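Local coordinates for TbpB (Actinobacillus pleuropneumoniae, PDB 3HOL), which probably binds host transferrin at the bacterial surface, as the lipoprotein component of a receptor that serves iron acquisition, at residues 263-267 / 268-272; 299-303 / 304-308; 446-450 / 451-455. All coordinates share one frame; numbering follows the deposited sequence.

In the fold
The three contacts are local turns and corners spread through a two-lobed, all-beta chain. Interaction 1 rounds the passage from the last strand of the first barrel, 257-265, into strand 272-282 of the C-lobe handle. Interaction 2 is a short hairpin within that handle, and its centre lies about 10 Å from the centre of the chain. Interaction 3 follows strand 441-447 of the second barrel, its centre about 37 Å from that of the chain. None touches another: the centres of interactions 1 and 2 are about 29 Å apart, those of 2 and 3 about 35 Å, and those of 1 and 3 about 44 Å. The nearest atoms are never closer than about 20 Å.

Interaction 1: 263-267 / 268-272; sequences AKHNG and SNVDT
With CG of His265 set between its backbone N and carbonyl carbon (chi1 75°), the imidazole swings forward along the chain, while the side chain of Val270 reaches back to meet it: its CG1 lies anti to the backbone N, which turns CG2 toward the ring. The two close a corner in the linker that leaves the first beta barrel at strand 257-265 and enters strand 272-282 of the C-lobe handle. The contact is made by CE1 of His265 and CG2 of Val270, 4.0 Å apart, the methyl standing obliquely to the imidazole.

A polar contact fixes the rotation of that ring. Gly267 N donates to His265 ND1 at 2.8 Å, with an N-H...N angle of 153°, and the donor lies only 3° out of the imidazole plane, so the N-H points at ND1 in the plane of the ring, though not quite in line. Because ND1 acts as acceptor, a neutral ring would probably carry its proton on NE2. His265 is also tied into the barrel: its ring meets Tyr122 edge-to-face and its backbone bonds to that of Glu244.

Beyond Gly267 the chain bends through Asn269, whose backbone is in the left-handed region, and this brings Val270 round to the histidine. No backbone hydrogen bond spans the bend, since Gly267 O and Val270 N stay 5.7 Å apart; within the corner, the imidazole-glycine bond and the valine packing are the interactions that link its parts. Val270 also touches Gln118, the backbone of Asp271 pairs with Val116, and past them Thr272 OG1 bonds to Glu113 OE1 as the handle strand begins. Gly267 has no side chain to stand in the way of the valine, and Val270 CG2 settles 4.0 Å from the carbonyl carbon of Gly267.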
loop_
_atom_site.group_PDB
_atom_site.type_symbol
_atom_site.label_atom_id
_atom_site.label_comp_id
_atom_site.label_asym_id
_atom_site.label_seq_id
_atom_site.Cartn_x
_atom_site.Cartn_y
_atom_site.Cartn_z
ATOM N N ALA A 263 13.986 -0.384 -9.307
ATOM C CA ALA A 263 14.430 -1.496 -10.118
ATOM C C ALA A 263 13.202 -2.269 -10.607
ATOM O O ALA A 263 12.128 -2.133 -10.065
ATOM C CB ALA A 263 15.325 -2.411 -9.292
ATOM N N LYS A 264 13.400 -3.112 -11.617
ATOM C CA LYS A 264 12.314 -3.851 -12.255
ATOM C C LYS A 264 12.823 -5.258 -12.512
ATOM O O LYS A 264 14.000 -5.411 -12.861
ATOM C CB LYS A 264 12.006 -3.155 -13.577
ATOM C CG LYS A 264 11.169 -3.937 -14.576
ATOM C CD LYS A 264 11.019 -3.125 -15.895
ATOM C CE LYS A 264 10.172 -3.908 -16.914
ATOM N NZ LYS A 264 8.906 -4.460 -16.305
ATOM N N HIS A 265 11.960 -6.272 -12.330
ATOM C CA HIS A 265 12.393 -7.641 -12.537
ATOM C C HIS A 265 12.246 -8.040 -14.024
ATOM O O HIS A 265 11.527 -7.420 -14.782
ATOM C CB HIS A 265 11.714 -8.669 -11.580
ATOM C CG HIS A 265 10.286 -9.005 -11.924
ATOM N ND1 HIS A 265 9.932 -9.739 -13.039
ATOM C CD2 HIS A 265 9.124 -8.734 -11.277
ATOM C CE1 HIS A 265 8.621 -9.886 -13.077
ATOM N NE2 HIS A 265 8.105 -9.304 -12.006
ATOM N N ASN A 266 12.965 -9.080 -14.410
ATOM C CA ASN A 266 12.993 -9.507 -15.802
ATOM C C ASN A 266 12.188 -10.784 -16.019
ATOM O O ASN A 266 12.481 -11.521 -16.958
ATOM C CB ASN A 266 14.449 -9.719 -16.261
ATOM C CG ASN A 266 15.175 -10.807 -15.456
ATOM O OD1 ASN A 266 14.792 -11.159 -14.310
ATOM N ND2 ASN A 266 16.245 -11.352 -16.056
ATOM N N GLY A 267 11.200 -11.056 -15.166
ATOM C CA GLY A 267 10.406 -12.302 -15.282
ATOM C C GLY A 267 9.328 -12.249 -16.357
ATOM O O GLY A 267 8.829 -11.158 -16.697
ATOM N N SER A 268 8.957 -13.422 -16.892
ATOM C CA SER A 268 7.881 -13.509 -17.914
ATOM C C SER A 268 6.781 -14.439 -17.459
ATOM O O SER A 268 7.076 -15.558 -17.029
ATOM C CB SER A 268 8.420 -14.111 -19.213
ATOM O OG SER A 268 9.658 -13.530 -19.593
ATOM N N ASN A 269 5.524 -14.010 -17.599
ATOM C CA ASN A 269 4.376 -14.880 -17.263
ATOM C C ASN A 269 4.537 -15.480 -15.848
ATOM O O ASN A 269 4.531 -16.709 -15.676
ATOM C CB ASN A 269 4.211 -16.037 -18.290
ATOM C CG ASN A 269 3.819 -15.559 -19.701
ATOM O OD1 ASN A 269 4.659 -15.049 -20.461
ATOM N ND2 ASN A 269 2.551 -15.764 -20.067
ATOM N N VAL A 270 4.743 -14.606 -14.860
ATOM C CA VAL A 270 5.010 -15.016 -13.498
ATOM C C VAL A 270 3.688 -15.394 -12.822
ATOM O O VAL A 270 2.740 -14.608 -12.883
ATOM C CB VAL A 270 5.698 -13.833 -12.743
ATOM C CG1 VAL A 270 5.757 -14.105 -11.258
ATOM C CG2 VAL A 270 7.096 -13.571 -13.331
ATOM N N ASP A 271 3.630 -16.571 -12.195
ATOM C CA ASP A 271 2.462 -17.029 -11.429
ATOM C C ASP A 271 2.407 -16.228 -10.133
ATOM O O ASP A 271 3.436 -16.066 -9.462
ATOM C CB ASP A 271 2.607 -18.489 -10.973
ATOM C CG ASP A 271 2.785 -19.494 -12.121
ATOM O OD1 ASP A 271 2.272 -19.275 -13.243
ATOM O OD2 ASP A 271 3.423 -20.543 -11.848
ATOM N N THR A 272 1.230 -15.739 -9.766
ATOM C CA THR A 272 1.125 -14.862 -8.594
ATOM C C THR A 272 0.059 -15.360 -7.645
ATOM O O THR A 272 -0.802 -16.171 -8.050
ATOM C CB THR A 272 0.873 -13.383 -8.996
ATOM O OG1 THR A 272 -0.363 -13.305 -9.706
ATOM C CG2 THR A 272 1.964 -12.859 -9.923
#

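Interaction 2: 299-303 / 304-308; sequences VLIID and GKKIK
Val299 opens a tight antiparallel hairpin in the C-lobe handle, where strands 299-302 and 305-308 are joined by a type I' turn. Its two methyls are shared between two lysines of the returning strand. CG1 crosses the stem of Lys306, 3.9 Å from CG of that residue, whereas CG2 lies 3.6 Å from NZ of Lys308. The chain of Lys308 bends sharply beyond CB (chi2 -96°) and again near its end, which carries the amine back alongside the valine instead of straight out.

Leu300 comes next, in a hydrogen-bonded pair with Ile307. Its N donates to Ile307 O at 2.8 Å, nearly straight at 174° and in the carbonyl plane; the return bond runs from Ile307 N to Leu300 O. Its side chain points to the other face and reaches Phe359 and Gln361 of strand 356-363.

Ile301 returns to the face of Val299. Its CG1 lies 4.1 Å from Lys306 CG with the two side chains side by side, and its CG2 rests 3.7 Å from the carbonyl carbon of Gly304. Lys306 touches both apolar residues through CG, and its extended chain then carries NZ to Pro26 O.

Ile302, on the face of Leu300, crosses Ile307 obliquely, its CG1 3.7 Å from Ile307 CD1. Its backbone exchanges two bonds with Lys305; that from Lys305 N to Ile302 O is 2.8 Å long, but the donor stands 55° above the carbonyl plane. Asp303 and Gly304 then turn the chain with positive phi.

The hairpin is thus two-sided: Leu300, Ile302 and Ile307 are buried, whereas on the other face lysine chains lie alongside Val299 and Ile301; the amine of Lys306 goes on to a polar partner, while that of Lys308 lies against the methyls of Val299.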
loop_
_atom_site.group_PDB
_atom_site.type_symbol
_atom_site.label_atom_id
_atom_site.label_comp_id
_atom_site.label_asym_id
_atom_site.label_seq_id
_atom_site.Cartn_x
_atom_site.Cartn_y
_atom_site.Cartn_z
ATOM N N VAL A 299 -5.956 0.457 7.757
ATOM C CA VAL A 299 -5.550 1.782 7.311
ATOM C C VAL A 299 -6.256 2.013 5.980
ATOM O O VAL A 299 -6.099 1.233 5.011
ATOM C CB VAL A 299 -4.008 1.859 7.198
ATOM C CG1 VAL A 299 -3.571 3.137 6.512
ATOM C CG2 VAL A 299 -3.341 1.720 8.599
ATOM N N LEU A 300 -7.073 3.049 5.930
ATOM C CA LEU A 300 -7.830 3.329 4.722
ATOM C C LEU A 300 -7.292 4.632 4.184
ATOM O O LEU A 300 -7.339 5.656 4.890
ATOM C CB LEU A 300 -9.337 3.418 5.066
ATOM C CG LEU A 300 -10.286 3.881 3.967
ATOM C CD1 LEU A 300 -10.433 2.782 2.883
ATOM C CD2 LEU A 300 -11.661 4.260 4.551
ATOM N N ILE A 301 -6.761 4.614 2.959
ATOM C CA ILE A 301 -6.142 5.803 2.385
ATOM C C ILE A 301 -7.120 6.482 1.443
ATOM O O ILE A 301 -7.465 5.941 0.403
ATOM C CB ILE A 301 -4.770 5.463 1.654
ATOM C CG1 ILE A 301 -3.845 4.650 2.598
ATOM C CG2 ILE A 301 -4.069 6.739 1.148
ATOM C CD1 ILE A 301 -2.398 4.393 2.066
ATOM N N ILE A 302 -7.543 7.696 1.795
ATOM C CA ILE A 302 -8.491 8.444 0.953
ATOM C C ILE A 302 -7.848 9.706 0.428
ATOM O O ILE A 302 -7.372 10.545 1.213
ATOM C CB ILE A 302 -9.822 8.824 1.701
ATOM C CG1 ILE A 302 -10.504 7.589 2.307
ATOM C CG2 ILE A 302 -10.792 9.647 0.747
ATOM C CD1 ILE A 302 -10.811 6.462 1.315
ATOM N N ASP A 303 -7.846 9.834 -0.903
ATOM C CA ASP A 303 -7.240 10.965 -1.596
ATOM C C ASP A 303 -5.897 11.318 -0.953
ATOM O O ASP A 303 -5.632 12.491 -0.630
ATOM C CB ASP A 303 -8.206 12.168 -1.618
ATOM C CG ASP A 303 -7.648 13.355 -2.371
ATOM O OD1 ASP A 303 -6.904 13.150 -3.365
ATOM O OD2 ASP A 303 -7.949 14.497 -1.958
ATOM N N GLY A 304 -5.078 10.286 -0.739
ATOM C CA GLY A 304 -3.716 10.450 -0.236
ATOM C C GLY A 304 -3.560 10.409 1.273
ATOM O O GLY A 304 -2.457 10.157 1.768
ATOM N N LYS A 305 -4.645 10.638 2.015
ATOM C CA LYS A 305 -4.569 10.723 3.492
ATOM C C LYS A 305 -4.971 9.409 4.203
ATOM O O LYS A 305 -5.991 8.790 3.864
ATOM C CB LYS A 305 -5.412 11.902 3.998
ATOM C CG LYS A 305 -5.381 12.165 5.543
ATOM C CD LYS A 305 -5.840 13.609 5.868
ATOM C CE LYS A 305 -5.982 13.885 7.371
ATOM N NZ LYS A 305 -4.684 13.943 8.125
ATOM N N LYS A 306 -4.163 9.006 5.183
ATOM C CA LYS A 306 -4.371 7.782 5.938
ATOM C C LYS A 306 -5.449 7.955 7.012
ATOM O O LYS A 306 -5.357 8.870 7.841
ATOM C CB LYS A 306 -3.060 7.330 6.602
ATOM C CG LYS A 306 -2.059 6.641 5.648
ATOM C CD LYS A 306 -0.717 6.321 6.308
ATOM C CE LYS A 306 0.213 5.575 5.316
ATOM N NZ LYS A 306 1.491 5.115 5.949
ATOM N N ILE A 307 -6.445 7.079 7.010
ATOM C CA ILE A 307 -7.436 7.005 8.087
ATOM C C ILE A 307 -7.210 5.701 8.861
ATOM O O ILE A 307 -7.200 4.625 8.262
ATOM C CB ILE A 307 -8.886 7.070 7.539
ATOM C CG1 ILE A 307 -9.054 8.274 6.603
ATOM C CG2 ILE A 307 -9.898 7.103 8.668
ATOM C CD1 ILE A 307 -10.441 8.403 5.966
ATOM N N LYS A 308 -6.960 5.805 10.169
ATOM C CA LYS A 308 -6.787 4.604 10.995
ATOM C C LYS A 308 -8.165 4.135 11.463
ATOM O O LYS A 308 -8.888 4.853 12.157
ATOM C CB LYS A 308 -5.841 4.842 12.188
ATOM C CG LYS A 308 -4.440 5.373 11.844
ATOM C CD LYS A 308 -3.371 4.231 11.746
ATOM C CE LYS A 308 -1.960 4.734 11.287
ATOM N NZ LYS A 308 -1.696 4.751 9.790
#

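Interaction 3: 446-450 / 451-455; sequences AKTSD and AGFAL
The carbonyl oxygen of Ser449 takes two donors, the hydroxyl OG1 of the preceding Thr448 at 2.9 Å and, weakly and across a tight surface turn, Gly452 N at 3.3 Å. The threonine hydroxyl approaches in the carbonyl plane, on a lone pair. Gly452 N also makes a weak bond to Ser449 OG, 3.1 Å away, so this one N-H is divided between two long, bent bonds. A water closes the ring of polar contacts, giving a proton to Gly452 O at 2.7 Å and bonding Ser449 OG.

Asp450 and Ala451, at the corners, have the backbone angles of a type I turn, and Gly452 leaves it with positive phi. The chain then brings Phe453 back to Thr448, the two side chains crossing at about a right angle. A chi1 of 71° folds the ring back over its own backbone and presents its edge to the threonine methyl, CD2 lying 4.2 Å from Thr448 CG2.

The turn follows strand 441-447 of the second barrel. Thr448 OG1 is held in addition by Phe467 N, Lys447 pairs with Thr432 of strand 431-438, and Phe453 packs on Val386 of strand 375-387 and edge-to-face with Trp392 of strand 391-394.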
loop_
_atom_site.group_PDB
_atom_site.type_symbol
_atom_site.label_atom_id
_atom_site.label_comp_id
_atom_site.label_asym_id
_atom_site.label_seq_id
_atom_site.Cartn_x
_atom_site.Cartn_y
_atom_site.Cartn_z
ATOM N N ALA A 446 -23.691 -14.073 -7.595
ATOM C CA ALA A 446 -24.777 -13.697 -6.706
ATOM C C ALA A 446 -26.083 -13.619 -7.497
ATOM O O ALA A 446 -26.073 -13.272 -8.692
ATOM C CB ALA A 446 -24.493 -12.383 -6.069
ATOM N N LYS A 447 -27.199 -13.950 -6.837
ATOM C CA LYS A 447 -28.523 -13.841 -7.459
ATOM C C LYS A 447 -29.594 -13.614 -6.399
ATOM O O LYS A 447 -29.367 -13.820 -5.192
ATOM C CB LYS A 447 -28.859 -15.125 -8.224
ATOM C CG LYS A 447 -28.869 -16.357 -7.327
ATOM C CD LYS A 447 -29.230 -17.617 -8.068
ATOM C CE LYS A 447 -30.710 -17.898 -7.867
ATOM N NZ LYS A 447 -31.049 -19.212 -8.424
ATOM N N THR A 448 -30.762 -13.196 -6.860
ATOM C CA THR A 448 -31.935 -13.153 -5.988
ATOM C C THR A 448 -32.689 -14.447 -6.197
ATOM O O THR A 448 -32.356 -15.248 -7.103
ATOM C CB THR A 448 -32.894 -11.996 -6.368
ATOM O OG1 THR A 448 -33.319 -12.172 -7.719
ATOM C CG2 THR A 448 -32.196 -10.652 -6.263
ATOM N N SER A 449 -33.702 -14.669 -5.371
ATOM C CA SER A 449 -34.693 -15.720 -5.609
ATOM C C SER A 449 -35.349 -15.541 -7.000
ATOM O O SER A 449 -35.119 -14.499 -7.706
ATOM C CB SER A 449 -35.763 -15.655 -4.514
ATOM O OG SER A 449 -36.492 -14.428 -4.599
ATOM N N ASP A 450 -36.157 -16.520 -7.414
ATOM C CA ASP A 450 -36.853 -16.354 -8.695
ATOM C C ASP A 450 -37.781 -15.125 -8.681
ATOM O O ASP A 450 -37.767 -14.349 -9.616
ATOM C CB ASP A 450 -37.586 -17.629 -9.147
ATOM C CG ASP A 450 -37.830 -17.664 -10.688
ATOM O OD1 ASP A 450 -37.257 -18.547 -11.378
ATOM O OD2 ASP A 450 -38.579 -16.807 -11.223
ATOM N N ALA A 451 -38.551 -14.923 -7.612
ATOM C CA ALA A 451 -39.437 -13.747 -7.527
ATOM C C ALA A 451 -38.741 -12.420 -7.192
ATOM O O ALA A 451 -39.366 -11.354 -7.299
ATOM C CB ALA A 451 -40.574 -13.988 -6.527
ATOM N N GLY A 452 -37.478 -12.473 -6.746
ATOM C CA GLY A 452 -36.749 -11.237 -6.398
ATOM C C GLY A 452 -37.326 -10.633 -5.128
ATOM O O GLY A 452 -38.023 -11.322 -4.377
ATOM N N PHE A 453 -37.033 -9.363 -4.866
ATOM C CA PHE A 453 -37.533 -8.701 -3.671
ATOM C C PHE A 453 -37.943 -7.273 -3.930
ATOM O O PHE A 453 -37.480 -6.654 -4.910
ATOM C CB PHE A 453 -36.549 -8.818 -2.482
ATOM C CG PHE A 453 -35.283 -7.996 -2.604
ATOM C CD1 PHE A 453 -35.194 -6.732 -1.999
ATOM C CD2 PHE A 453 -34.157 -8.506 -3.238
ATOM C CE1 PHE A 453 -34.021 -5.967 -2.074
ATOM C CE2 PHE A 453 -32.960 -7.746 -3.308
ATOM C CZ PHE A 453 -32.897 -6.479 -2.737
ATOM N N ALA A 454 -38.815 -6.765 -3.055
ATOM C CA ALA A 454 -39.403 -5.427 -3.205
ATOM C C ALA A 454 -38.503 -4.378 -2.577
ATOM O O ALA A 454 -38.065 -4.544 -1.450
ATOM C CB ALA A 454 -40.829 -5.368 -2.605
ATOM N N LEU A 455 -38.218 -3.311 -3.309
ATOM C CA LEU A 455 -37.293 -2.280 -2.803
ATOM C C LEU A 455 -37.876 -1.379 -1.710
ATOM O O LEU A 455 -37.145 -0.933 -0.795
ATOM C CB LEU A 455 -36.694 -1.458 -3.947
ATOM C CG LEU A 455 -35.652 -2.172 -4.824
ATOM C CD1 LEU A 455 -34.894 -1.151 -5.676
ATOM C CD2 LEU A 455 -34.656 -3.010 -4.005
HETATM O O HOH W 1 -39.002 -13.476 -3.141
#